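SsfS6 (Streptomyces sp. SF2575, PDB 4FZR) adopts the two-domain GT-B fold and is a member of the erythromycin biosynthesis protein CIII-like family. Local coordinates at residues 223-228 with 298-303; 320-325 with 373-378; 268-273 with 290-295; 344-349 with 369-374; 189-194 with 380-385. One frame throughout, in Å; residues are numbered along the deposited sequence.

Interaction 1. Residues 223-228 with 298-303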
# COMPACT_ATOMS: atom_id res chain seq x y z
N GLU A 223 7.84 3.44 23.66
CA GLU A 223 8.26 3.50 25.06
C GLU A 223 7.06 3.71 25.99
O GLU A 223 5.92 3.69 25.55
CB GLU A 223 9.30 4.61 25.27
CG GLU A 223 10.69 4.10 25.65
CD GLU A 223 10.70 3.29 26.94
OE1 GLU A 223 10.29 3.84 27.99
OE2 GLU A 223 11.13 2.12 26.91
N GLU A 224 7.34 3.90 27.28
CA GLU A 224 6.29 4.00 28.29
C GLU A 224 5.57 5.34 28.29
O GLU A 224 6.09 6.34 27.79
CB GLU A 224 6.88 3.76 29.68
CG GLU A 224 7.39 2.35 29.91
CD GLU A 224 7.78 2.11 31.36
OE1 GLU A 224 7.84 3.09 32.12
OE2 GLU A 224 8.01 0.94 31.72
N ARG A 225 4.37 5.35 28.86
CA ARG A 225 3.62 6.58 29.08
C ARG A 225 3.57 6.86 30.58
O ARG A 225 2.91 6.15 31.33
CB ARG A 225 2.20 6.47 28.53
CG ARG A 225 2.08 5.65 27.24
CD ARG A 225 0.89 6.11 26.41
NE ARG A 225 -0.40 5.91 27.09
CZ ARG A 225 -1.35 5.07 26.68
NH1 ARG A 225 -1.21 4.34 25.58
NH2 ARG A 225 -2.48 4.97 27.38
N LYS A 226 4.29 7.90 31.01
CA LYS A 226 4.36 8.23 32.43
C LYS A 226 3.19 9.10 32.90
O LYS A 226 3.10 9.44 34.08
CB LYS A 226 5.69 8.91 32.76
CG LYS A 226 6.75 7.97 33.31
CD LYS A 226 8.08 8.69 33.52
CE LYS A 226 9.01 7.91 34.44
NZ LYS A 226 9.27 6.52 33.96
N GLN A 227 2.30 9.46 31.98
CA GLN A 227 1.14 10.27 32.33
C GLN A 227 0.12 10.28 31.18
O GLN A 227 0.46 9.92 30.05
CB GLN A 227 1.56 11.70 32.66
CG GLN A 227 2.38 12.38 31.57
CD GLN A 227 2.60 13.85 31.86
OE1 GLN A 227 1.84 14.48 32.59
NE2 GLN A 227 3.66 14.41 31.28
N PRO A 228 -1.13 10.67 31.48
CA PRO A 228 -2.18 10.77 30.46
C PRO A 228 -1.73 11.54 29.23
O PRO A 228 -1.22 12.66 29.36
CB PRO A 228 -3.29 11.54 31.19
CG PRO A 228 -3.10 11.20 32.62
CD PRO A 228 -1.62 11.04 32.82
N MSE A 298 -1.71 6.19 17.65
CA MSE A 298 -2.96 6.09 18.40
C MSE A 298 -2.83 5.30 19.70
O MSE A 298 -3.30 5.74 20.75
CB MSE A 298 -4.06 5.49 17.51
CG MSE A 298 -5.46 5.79 17.99
SE MSE A 298 -5.83 7.70 18.05
CE MSE A 298 -5.71 8.11 16.14
N PRO A 299 -2.20 4.11 19.64
CA PRO A 299 -2.08 3.30 20.85
C PRO A 299 -1.38 4.03 22.00
O PRO A 299 -1.58 3.68 23.16
CB PRO A 299 -1.21 2.12 20.40
CG PRO A 299 -1.42 2.04 18.92
CD PRO A 299 -1.59 3.45 18.46
N ALA A 300 -0.59 5.04 21.67
CA ALA A 300 0.26 5.71 22.66
C ALA A 300 -0.43 6.86 23.40
O ALA A 300 0.25 7.68 24.00
CB ALA A 300 1.53 6.20 21.99
N CYS A 301 -1.76 6.92 23.37
CA CYS A 301 -2.46 8.01 24.04
C CYS A 301 -3.86 7.65 24.53
O CYS A 301 -4.41 6.61 24.18
CB CYS A 301 -2.51 9.25 23.14
SG CYS A 301 -3.23 8.96 21.52
N ASP A 302 -4.43 8.53 25.35
CA ASP A 302 -5.67 8.25 26.06
C ASP A 302 -6.81 9.19 25.68
O ASP A 302 -7.96 8.94 26.03
CB ASP A 302 -5.41 8.34 27.57
CG ASP A 302 -4.14 7.61 27.98
OD1 ASP A 302 -4.23 6.42 28.35
OD2 ASP A 302 -3.06 8.23 27.94
N VAL A 303 -6.49 10.28 24.98
CA VAL A 303 -7.52 11.20 24.51
C VAL A 303 -7.11 11.79 23.16
O VAL A 303 -5.93 12.10 22.95
CB VAL A 303 -7.74 12.38 25.49
CG1 VAL A 303 -9.04 13.09 25.17
CG2 VAL A 303 -7.74 11.89 26.93

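Interaction 2. Residues 320-325 with 373-378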
# COMPACT_ATOMS: atom_id res chain seq x y z
N GLY A 320 -10.15 2.28 20.03
CA GLY A 320 -10.72 2.35 21.37
C GLY A 320 -10.18 3.51 22.19
O GLY A 320 -9.87 3.35 23.37
N VAL A 321 -10.08 4.68 21.57
CA VAL A 321 -9.59 5.87 22.25
C VAL A 321 -10.69 6.94 22.27
O VAL A 321 -11.17 7.35 21.21
CB VAL A 321 -8.32 6.43 21.55
CG1 VAL A 321 -7.83 7.69 22.26
CG2 VAL A 321 -7.22 5.38 21.52
N PRO A 322 -11.09 7.39 23.48
CA PRO A 322 -12.14 8.41 23.60
C PRO A 322 -11.78 9.71 22.88
O PRO A 322 -10.60 10.09 22.85
CB PRO A 322 -12.26 8.63 25.11
CG PRO A 322 -11.00 8.08 25.70
CD PRO A 322 -10.58 6.97 24.79
N GLN A 323 -12.77 10.37 22.30
CA GLN A 323 -12.53 11.52 21.44
C GLN A 323 -13.26 12.77 21.90
O GLN A 323 -14.40 12.69 22.37
CB GLN A 323 -12.98 11.21 20.01
CG GLN A 323 -13.06 9.73 19.67
CD GLN A 323 -13.57 9.48 18.26
OE1 GLN A 323 -13.54 10.37 17.41
NE2 GLN A 323 -14.05 8.27 18.00
N VAL A 324 -12.61 13.91 21.74
CA VAL A 324 -13.30 15.19 21.82
C VAL A 324 -13.39 15.72 20.39
O VAL A 324 -12.38 16.09 19.79
CB VAL A 324 -12.58 16.20 22.72
CG1 VAL A 324 -13.39 17.50 22.78
CG2 VAL A 324 -12.37 15.63 24.12
N SER A 325 -14.60 15.73 19.86
CA SER A 325 -14.83 16.18 18.50
C SER A 325 -15.37 17.61 18.47
O SER A 325 -16.38 17.90 19.11
CB SER A 325 -15.81 15.24 17.80
OG SER A 325 -16.15 15.71 16.51
N GLY A 373 -14.14 3.12 28.38
CA GLY A 373 -14.92 1.90 28.38
C GLY A 373 -15.79 1.76 27.14
O GLY A 373 -15.78 0.72 26.48
N ASN A 374 -16.55 2.80 26.83
CA ASN A 374 -17.38 2.82 25.63
C ASN A 374 -16.57 2.77 24.34
O ASN A 374 -16.93 2.06 23.40
CB ASN A 374 -18.28 4.06 25.64
CG ASN A 374 -19.60 3.81 26.32
OD1 ASN A 374 -20.29 2.84 26.01
ND2 ASN A 374 -19.96 4.67 27.26
N ALA A 375 -15.48 3.53 24.30
CA ALA A 375 -14.60 3.55 23.13
C ALA A 375 -14.05 2.16 22.85
O ALA A 375 -14.03 1.71 21.70
CB ALA A 375 -13.46 4.54 23.34
N ARG A 376 -13.60 1.49 23.90
CA ARG A 376 -13.04 0.15 23.78
C ARG A 376 -14.12 -0.87 23.43
O ARG A 376 -13.86 -1.83 22.71
CB ARG A 376 -12.34 -0.26 25.08
CG ARG A 376 -11.12 0.56 25.42
CD ARG A 376 -10.44 0.04 26.67
NE ARG A 376 -9.19 0.73 26.96
CZ ARG A 376 -8.43 0.49 28.03
NH1 ARG A 376 -8.80 -0.42 28.92
NH2 ARG A 376 -7.31 1.17 28.20
N ARG A 377 -15.33 -0.66 23.95
CA ARG A 377 -16.45 -1.53 23.61
C ARG A 377 -16.73 -1.48 22.11
O ARG A 377 -16.93 -2.52 21.48
CB ARG A 377 -17.71 -1.13 24.39
CG ARG A 377 -18.97 -1.86 23.93
CD ARG A 377 -20.21 -1.46 24.72
NE ARG A 377 -20.47 -0.03 24.64
CZ ARG A 377 -21.00 0.58 23.58
NH1 ARG A 377 -21.32 -0.10 22.49
NH2 ARG A 377 -21.21 1.89 23.60
N LEU A 378 -16.73 -0.27 21.56
CA LEU A 378 -17.00 -0.06 20.14
C LEU A 378 -15.87 -0.61 19.28
O LEU A 378 -16.12 -1.24 18.24
CB LEU A 378 -17.20 1.42 19.86
CG LEU A 378 -18.51 2.01 20.38
CD1 LEU A 378 -18.51 3.52 20.27
CD2 LEU A 378 -19.69 1.42 19.62

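Interaction 3. Residues 268-273 with 290-295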
# COMPACT_ATOMS: atom_id res chain seq x y z
N VAL A 268 0.70 15.74 22.35
CA VAL A 268 1.39 15.63 21.06
C VAL A 268 0.46 16.20 19.99
O VAL A 268 -0.76 15.99 20.05
CB VAL A 268 1.77 14.17 20.72
CG1 VAL A 268 2.67 13.59 21.81
CG2 VAL A 268 0.54 13.32 20.53
N VAL A 269 1.02 16.93 19.04
CA VAL A 269 0.21 17.59 18.02
C VAL A 269 0.55 17.04 16.64
O VAL A 269 1.56 17.42 16.04
CB VAL A 269 0.42 19.11 18.06
CG1 VAL A 269 -0.55 19.79 17.11
CG2 VAL A 269 0.25 19.64 19.48
N ALA A 270 -0.30 16.15 16.14
CA ALA A 270 -0.08 15.52 14.84
C ALA A 270 -0.67 16.36 13.71
O ALA A 270 -1.83 16.18 13.34
CB ALA A 270 -0.67 14.12 14.83
N VAL A 271 0.14 17.26 13.17
CA VAL A 271 -0.28 18.10 12.05
C VAL A 271 0.88 18.29 11.08
O VAL A 271 1.98 17.78 11.30
CB VAL A 271 -0.77 19.48 12.53
CG1 VAL A 271 -2.04 19.33 13.35
CG2 VAL A 271 0.31 20.19 13.33
N SER A 272 0.63 19.02 10.00
CA SER A 272 1.67 19.32 9.02
C SER A 272 2.40 20.62 9.37
O SER A 272 3.63 20.66 9.42
CB SER A 272 1.06 19.42 7.62
OG SER A 272 -0.02 20.33 7.61
N ASP A 273 1.63 21.68 9.60
CA ASP A 273 2.17 22.99 9.96
C ASP A 273 2.34 23.14 11.47
O ASP A 273 3.30 23.76 11.94
CB ASP A 273 1.26 24.11 9.42
CG ASP A 273 -0.19 23.92 9.81
OD1 ASP A 273 -0.47 23.10 10.72
OD2 ASP A 273 -1.07 24.59 9.22
N GLY A 290 4.74 17.77 14.60
CA GLY A 290 4.82 17.36 13.21
C GLY A 290 3.83 16.27 12.85
O GLY A 290 3.14 15.73 13.71
N GLN A 291 3.75 15.97 11.55
CA GLN A 291 2.84 14.95 11.07
C GLN A 291 3.31 13.56 11.49
O GLN A 291 4.46 13.18 11.23
CB GLN A 291 2.71 15.02 9.55
CG GLN A 291 1.60 14.14 8.97
CD GLN A 291 0.23 14.52 9.49
OE1 GLN A 291 -0.30 13.88 10.40
NE2 GLN A 291 -0.36 15.55 8.90
N PHE A 292 2.43 12.81 12.13
CA PHE A 292 2.75 11.46 12.59
C PHE A 292 1.80 10.45 11.97
O PHE A 292 0.67 10.78 11.61
CB PHE A 292 2.66 11.38 14.11
CG PHE A 292 3.65 12.27 14.81
CD1 PHE A 292 5.00 11.97 14.80
CD2 PHE A 292 3.23 13.40 15.49
CE1 PHE A 292 5.91 12.78 15.44
CE2 PHE A 292 4.14 14.22 16.13
CZ PHE A 292 5.48 13.91 16.11
N PRO A 293 2.25 9.19 11.84
CA PRO A 293 1.33 8.14 11.41
C PRO A 293 0.21 8.00 12.43
O PRO A 293 0.38 7.31 13.44
CB PRO A 293 2.22 6.89 11.38
CG PRO A 293 3.33 7.19 12.33
CD PRO A 293 3.58 8.66 12.20
N LEU A 294 -0.91 8.66 12.17
CA LEU A 294 -1.96 8.79 13.17
C LEU A 294 -2.43 7.43 13.67
O LEU A 294 -2.68 7.26 14.87
CB LEU A 294 -3.14 9.60 12.61
CG LEU A 294 -4.06 10.21 13.67
CD1 LEU A 294 -3.27 11.01 14.70
CD2 LEU A 294 -5.12 11.08 13.02
N SER A 295 -2.55 6.47 12.76
CA SER A 295 -2.96 5.11 13.12
C SER A 295 -1.91 4.33 13.91
O SER A 295 -2.23 3.32 14.54
CB SER A 295 -3.36 4.32 11.86
OG SER A 295 -2.42 4.48 10.81

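Interaction 4. Residues 344-349 with 369-374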
# COMPACT_ATOMS: atom_id res chain seq x y z
N ALA A 344 -18.76 7.43 23.74
CA ALA A 344 -17.37 7.16 23.39
C ALA A 344 -16.56 8.44 23.27
O ALA A 344 -15.33 8.39 23.17
CB ALA A 344 -17.30 6.35 22.11
N GLY A 345 -17.23 9.58 23.29
CA GLY A 345 -16.54 10.85 23.20
C GLY A 345 -17.49 12.02 23.39
O GLY A 345 -18.69 11.82 23.57
N VAL A 346 -16.95 13.23 23.35
CA VAL A 346 -17.79 14.42 23.50
C VAL A 346 -17.79 15.27 22.23
O VAL A 346 -16.74 15.59 21.68
CB VAL A 346 -17.35 15.28 24.70
CG1 VAL A 346 -18.19 16.55 24.76
CG2 VAL A 346 -17.49 14.50 25.99
N GLU A 347 -18.99 15.62 21.78
CA GLU A 347 -19.15 16.54 20.67
C GLU A 347 -19.25 17.96 21.21
O GLU A 347 -20.17 18.28 21.96
CB GLU A 347 -20.43 16.21 19.89
CG GLU A 347 -20.70 17.14 18.71
CD GLU A 347 -22.17 17.17 18.32
OE1 GLU A 347 -22.47 17.47 17.15
OE2 GLU A 347 -23.03 16.90 19.19
N VAL A 348 -18.30 18.80 20.84
CA VAL A 348 -18.37 20.22 21.19
C VAL A 348 -18.76 21.02 19.95
O VAL A 348 -17.95 21.20 19.03
CB VAL A 348 -17.05 20.72 21.84
CG1 VAL A 348 -16.70 19.86 23.05
CG2 VAL A 348 -15.89 20.71 20.86
N PRO A 349 -20.02 21.49 19.90
CA PRO A 349 -20.59 22.15 18.72
C PRO A 349 -19.68 23.22 18.12
O PRO A 349 -19.78 24.39 18.48
CB PRO A 349 -21.88 22.78 19.26
CG PRO A 349 -22.27 21.91 20.40
CD PRO A 349 -20.98 21.44 21.02
N SER A 369 -14.32 7.36 33.55
CA SER A 369 -13.77 6.18 32.88
C SER A 369 -14.79 5.50 31.96
O SER A 369 -14.46 4.53 31.27
CB SER A 369 -13.27 5.17 33.92
OG SER A 369 -14.34 4.73 34.74
N SER A 370 -16.02 6.02 31.93
CA SER A 370 -17.07 5.44 31.10
C SER A 370 -16.84 5.75 29.63
O SER A 370 -17.50 5.19 28.75
CB SER A 370 -18.44 5.97 31.53
OG SER A 370 -18.60 7.34 31.21
N TYR A 371 -15.90 6.65 29.36
CA TYR A 371 -15.60 7.06 27.99
C TYR A 371 -14.61 6.11 27.32
O TYR A 371 -14.84 5.67 26.19
CB TYR A 371 -15.07 8.49 27.96
CG TYR A 371 -16.15 9.52 28.19
CD1 TYR A 371 -16.95 9.97 27.14
CD2 TYR A 371 -16.39 10.04 29.45
CE1 TYR A 371 -17.94 10.91 27.34
CE2 TYR A 371 -17.38 10.98 29.67
CZ TYR A 371 -18.15 11.41 28.61
OH TYR A 371 -19.13 12.35 28.82
N VAL A 372 -13.52 5.79 28.01
CA VAL A 372 -12.60 4.78 27.51
C VAL A 372 -13.36 3.47 27.36
O VAL A 372 -13.26 2.79 26.34
CB VAL A 372 -11.43 4.54 28.47
CG1 VAL A 372 -10.50 3.49 27.90
CG2 VAL A 372 -10.67 5.84 28.71
N GLY A 373 -14.14 3.12 28.38
CA GLY A 373 -14.92 1.90 28.38
C GLY A 373 -15.79 1.76 27.14
O GLY A 373 -15.78 0.72 26.48
N ASN A 374 -16.55 2.80 26.83
CA ASN A 374 -17.38 2.82 25.63
C ASN A 374 -16.57 2.77 24.34
O ASN A 374 -16.93 2.06 23.40
CB ASN A 374 -18.28 4.06 25.64
CG ASN A 374 -19.60 3.81 26.32
OD1 ASN A 374 -20.29 2.84 26.01
ND2 ASN A 374 -19.96 4.67 27.26

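Interaction 5. Residues 189-194 with 380-385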
# COMPACT_ATOMS: atom_id res chain seq x y z
N VAL A 189 -19.58 0.74 7.51
CA VAL A 189 -18.51 0.58 8.50
C VAL A 189 -18.94 0.98 9.92
O VAL A 189 -18.16 0.89 10.86
CB VAL A 189 -17.25 1.38 8.10
CG1 VAL A 189 -16.59 0.75 6.87
CG2 VAL A 189 -17.59 2.84 7.83
N CYS A 190 -20.19 1.42 10.07
CA CYS A 190 -20.69 1.83 11.38
C CYS A 190 -20.89 0.60 12.27
O CYS A 190 -21.46 -0.40 11.83
CB CYS A 190 -22.00 2.60 11.23
SG CYS A 190 -22.66 3.24 12.79
N PRO A 191 -20.42 0.67 13.52
CA PRO A 191 -20.69 -0.43 14.47
C PRO A 191 -22.20 -0.58 14.68
O PRO A 191 -22.87 0.42 14.92
CB PRO A 191 -19.99 0.02 15.76
CG PRO A 191 -18.99 1.07 15.32
CD PRO A 191 -19.59 1.73 14.12
N PRO A 192 -22.73 -1.81 14.58
CA PRO A 192 -24.16 -2.11 14.70
C PRO A 192 -24.85 -1.45 15.89
O PRO A 192 -25.90 -0.83 15.73
CB PRO A 192 -24.18 -3.63 14.86
CG PRO A 192 -23.01 -4.09 14.06
CD PRO A 192 -21.95 -3.02 14.24
N SER A 193 -24.25 -1.56 17.08
CA SER A 193 -24.87 -1.05 18.29
C SER A 193 -24.92 0.48 18.31
O SER A 193 -25.24 1.08 19.34
CB SER A 193 -24.09 -1.53 19.52
OG SER A 193 -22.92 -0.75 19.72
N MSE A 194 -24.63 1.11 17.18
CA MSE A 194 -24.40 2.54 17.15
C MSE A 194 -25.26 3.21 16.09
O MSE A 194 -25.01 4.35 15.71
CB MSE A 194 -22.92 2.78 16.86
CG MSE A 194 -22.37 4.09 17.38
SE MSE A 194 -20.49 4.30 16.86
CE MSE A 194 -20.32 6.22 17.14
N ALA A 380 -13.93 -3.05 20.06
CA ALA A 380 -14.07 -4.49 20.15
C ALA A 380 -15.20 -4.99 19.26
O ALA A 380 -15.12 -6.07 18.68
CB ALA A 380 -14.31 -4.91 21.60
N GLU A 381 -16.26 -4.19 19.14
CA GLU A 381 -17.39 -4.54 18.29
C GLU A 381 -16.99 -4.50 16.82
O GLU A 381 -17.32 -5.41 16.04
CB GLU A 381 -18.58 -3.60 18.54
CG GLU A 381 -19.80 -3.91 17.68
CD GLU A 381 -20.96 -2.95 17.91
OE1 GLU A 381 -20.80 -1.98 18.68
OE2 GLU A 381 -22.03 -3.17 17.30
N MSE A 382 -16.27 -3.45 16.43
CA MSE A 382 -15.79 -3.32 15.06
C MSE A 382 -14.86 -4.46 14.70
O MSE A 382 -14.84 -4.93 13.56
CB MSE A 382 -15.05 -1.99 14.90
CG MSE A 382 -15.94 -0.78 15.03
SE MSE A 382 -14.96 0.90 14.96
CE MSE A 382 -14.03 0.61 13.26
N ALA A 383 -14.08 -4.91 15.68
CA ALA A 383 -13.10 -5.97 15.46
C ALA A 383 -13.74 -7.31 15.08
O ALA A 383 -13.07 -8.19 14.55
CB ALA A 383 -12.22 -6.13 16.69
N THR A 384 -15.04 -7.46 15.34
CA THR A 384 -15.74 -8.70 14.99
C THR A 384 -16.28 -8.66 13.56
O THR A 384 -16.70 -9.68 13.03
CB THR A 384 -16.91 -8.99 15.95
OG1 THR A 384 -17.94 -8.00 15.80
CG2 THR A 384 -16.43 -9.03 17.40
N LEU A 385 -16.26 -7.48 12.95
CA LEU A 385 -16.84 -7.31 11.62
C LEU A 385 -15.93 -7.91 10.55
O LEU A 385 -14.72 -8.07 10.77
CB LEU A 385 -17.12 -5.83 11.35
CG LEU A 385 -18.14 -5.18 12.28
CD1 LEU A 385 -18.32 -3.70 11.93
CD2 LEU A 385 -19.48 -5.92 12.22

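Interaction 1. Residues 223-228 with 298-303
The carboxylate of D302 is held at both oxygens, OD1 by the guanidinium of R225 in a salt bridge and OD2 by the backbone N of R229. This joins two loops at one end of the parallel sheet of the C-terminal Rossmann-like domain, the approach to strand 229-231 and the approach to its neighbour 303-306. R225 and D302 meet tip to tip, with R225 NH2 2.5 Å from D302 OD1; that length is very short and the N-H...O angle only 116°, so the pairing is clear but its fine geometry is doubtful. The guanidinium and carboxylate planes stand 76° apart, almost crosswise. R225 CG lies anti to its own carbonyl carbon, and a bend at chi3 (-63°) turns NE off the line of the aliphatic chain as it passes A300. The end of the side chain then lies over the backbone of the second loop: C301 CA sits over the centre of one guanidinium face, 4.0 Å above the plane, while P299 O lies at the edge near NH1 at an angle too poor for a hydrogen bond. Beside this pair, P228 and D302 continue into the sheet, where V303 bonds through its backbone to R229 and C231. P228 and V303 also pack on F265. Farther out, E223 carries its charge to the second subunit, with OE2 in a salt bridge to R121 of that chain. Its other oxygen, E223 OE1, accepts a hydrogen bond from the N of E224 at 3.0 Å, met from above the carboxylate plane.

Interaction 2. Residues 320-325 with 373-378
G320 lies directly against the backbone of helix 370-382, its CA 4.0 Å from the CA of R376. At the tight side of the contact there is no space for a side chain between G320 CA and R376 CA, and the bare glycine allows this approach. G320 CA also makes a CA-H...O contact with A375 O, 3.4 Å away. The methyl of A375 points toward the loop 320-322 that leads into the strand and nests on main-chain atoms rather than on a large side chain: A375 CB is 3.6 Å from G320 C and 4.0 Å from P322 CD. The outer side is looser. R376 runs extended from CG to NE toward solvent, and its CG is the part that meets G320 O, at 3.7 Å. On the next residue, R377 reaches back one turn to grip N374 side-on, NE and NH2 both bonding to N374 OD1; the NH2 bond is 2.7 Å long and its partner lies in the guanidinium plane. R377 NH1 adds a weak bond to S193 of the loop 189-194. Inward, Q323 is fixed by H306, and P322 and V324 pack on helix 358-367. G320 has the positive phi of a Schellman motif, which ends helix 310-318 and turns the chain into strand 323-325, the helix-to-strand connection of the parallel alpha/beta sheet in a Rossmann-like GT-B domain.

Interaction 3. Residues 268-273 with 290-295
V271 and A270 meet the carbonyl of G290 at the heart of the contact. V271 N gives G290 O a weak hydrogen bond, 3.4 Å long and bent to 132°. The same oxygen receives a straighter CA-H...O contact from A270 CA, also 3.4 Å, with an angle of 161° at the hydrogen. Beside this polar point the methyl of A270 lies 4.0 Å from F292 CD2 and 4.1 Å from L294 CD1, filling the corner between ring and leucine branch. A270 CA comes to the edge of the F292 ring, while G290 C lies over one face, offset toward the rim. Q291 lies across the V271-S272 peptide: its CG is anti to the backbone N, and the bend at chi2 turns CD back; Q291 NE2 lies 3.7 Å from V271 C. In the next shell, W220 packs edge-to-face with F292, L294 rests on C231 and T233, and V269 and V271 lean on helix 253-259. The backbone angles of G290 are ones that strongly favour glycine; here the chain leaves strand 286-289 and heads for helix 294-297, with P293 at its N-cap position. The two segments therefore meet where neighbouring strands 266-269 and 286-289 of the parallel sheet end, and the touching parts, 269-272 and 290-294, run 104° apart. The single hydrogen bond across is weak, so the contact relies on the close fit of backbone and small apolar groups, with Q291 covering its exposed side.

Interaction 4. Residues 344-349 with 369-374
V346 and Y371 cross obliquely, the CG2 branch of the valine reaching the distal part of the phenol. V346 CG2 is 3.9 Å from Y371 CE1 and equally near OH, so the methyl sits beside the outer end of the ring. Y371 CG is anti to its own carbonyl carbon (chi1 -74°); the ring beyond it comes up to strand 345-347. Its edge meets the strand backbone: G345 N lies in the ring plane, 3.9 Å from CD1. G345 and V346 are thus touched by successive atoms of one rim, CD1 by the first and CE1 by the second. One helical turn further on, N374 points its CB at A344, 3.9 Å from the backbone N. The amide of N374 serves the helix and the loop before the strand: ND2 makes weak bonds to S370 O and G343 O, whereas its oxygen is taken by R377. Both ends of the contact are therefore van der Waals packing of a helix's first turns against a strand's entry. Strand 345-347 is the outermost of the parallel sheet, with V346 bonded through its backbone to Q323 and S325 of strand 323-325. Y371 fills the corner beside it, packing on P322 and on R364 and I365 of helix 358-367, while A344 leans on L339 of helix 333-341.

Interaction 5. Residues 189-194 with 380-385
At the junction of the two GT-B domains, E381 near the end of helix 370-382 grips S193 in the loop that follows strand 185-188 of the N-terminal sheet. Both carboxylate oxygens take part. S193 N donates to E381 OE2 at 2.8 Å, nearly straight at 165° and on the syn lone pair; S193 OG donates to E381 OE1 at 2.7 Å, on the syn side and 17° out of the carboxylate plane. The fully extended side chain of E381, with CG anti to the backbone N, carries the carboxylate across to the loop, and the paired bonds fix its rotation. S193 OG also has a weak bond from R377, a nearby positive charge that would favour the ionised carboxylate. E381 and P192 slide past each other in opposite directions, with E381 OE2 at the tip 3.1 Å from P192 CD. In the apolar half, P191 and the selenomethionine M382 run side by side. P191 CG is 3.6 Å from M382 CG, and L385 CD2 touches P192 CD at 4.3 Å. L385 is placed there by the type I turn from M382, while T384 donates through both N and OG1 to E381 O. M382 also packs on L317 of helix 310-318, and L385 on K204 of strand 203-204. This is consistent with the GT-B fold, in which the end of the chain crosses back to the N-terminal domain.

Overall arrangement
Interactions 2, 4 and 5 follow helix 370-382 from its first turns to its end: its start packs on strand 345-347, its middle on the turn before 323-325, and its tail on the other domain. Interactions 2 and 4 are buried, with centres about 6 Å apart, sharing G373 and N374 and joined through neighbouring strands. Interaction 5 is only partly buried and pairs a carboxylate grip with proline and methionine packing. Interactions 1 and 3, also partly buried, link loops at opposite ends of the strands of the C-terminal sheet, one by a salt bridge, the other by weak backbone bonding and apolar contacts. D302 packs on P322 and V321, connecting interaction 1 to interaction 2.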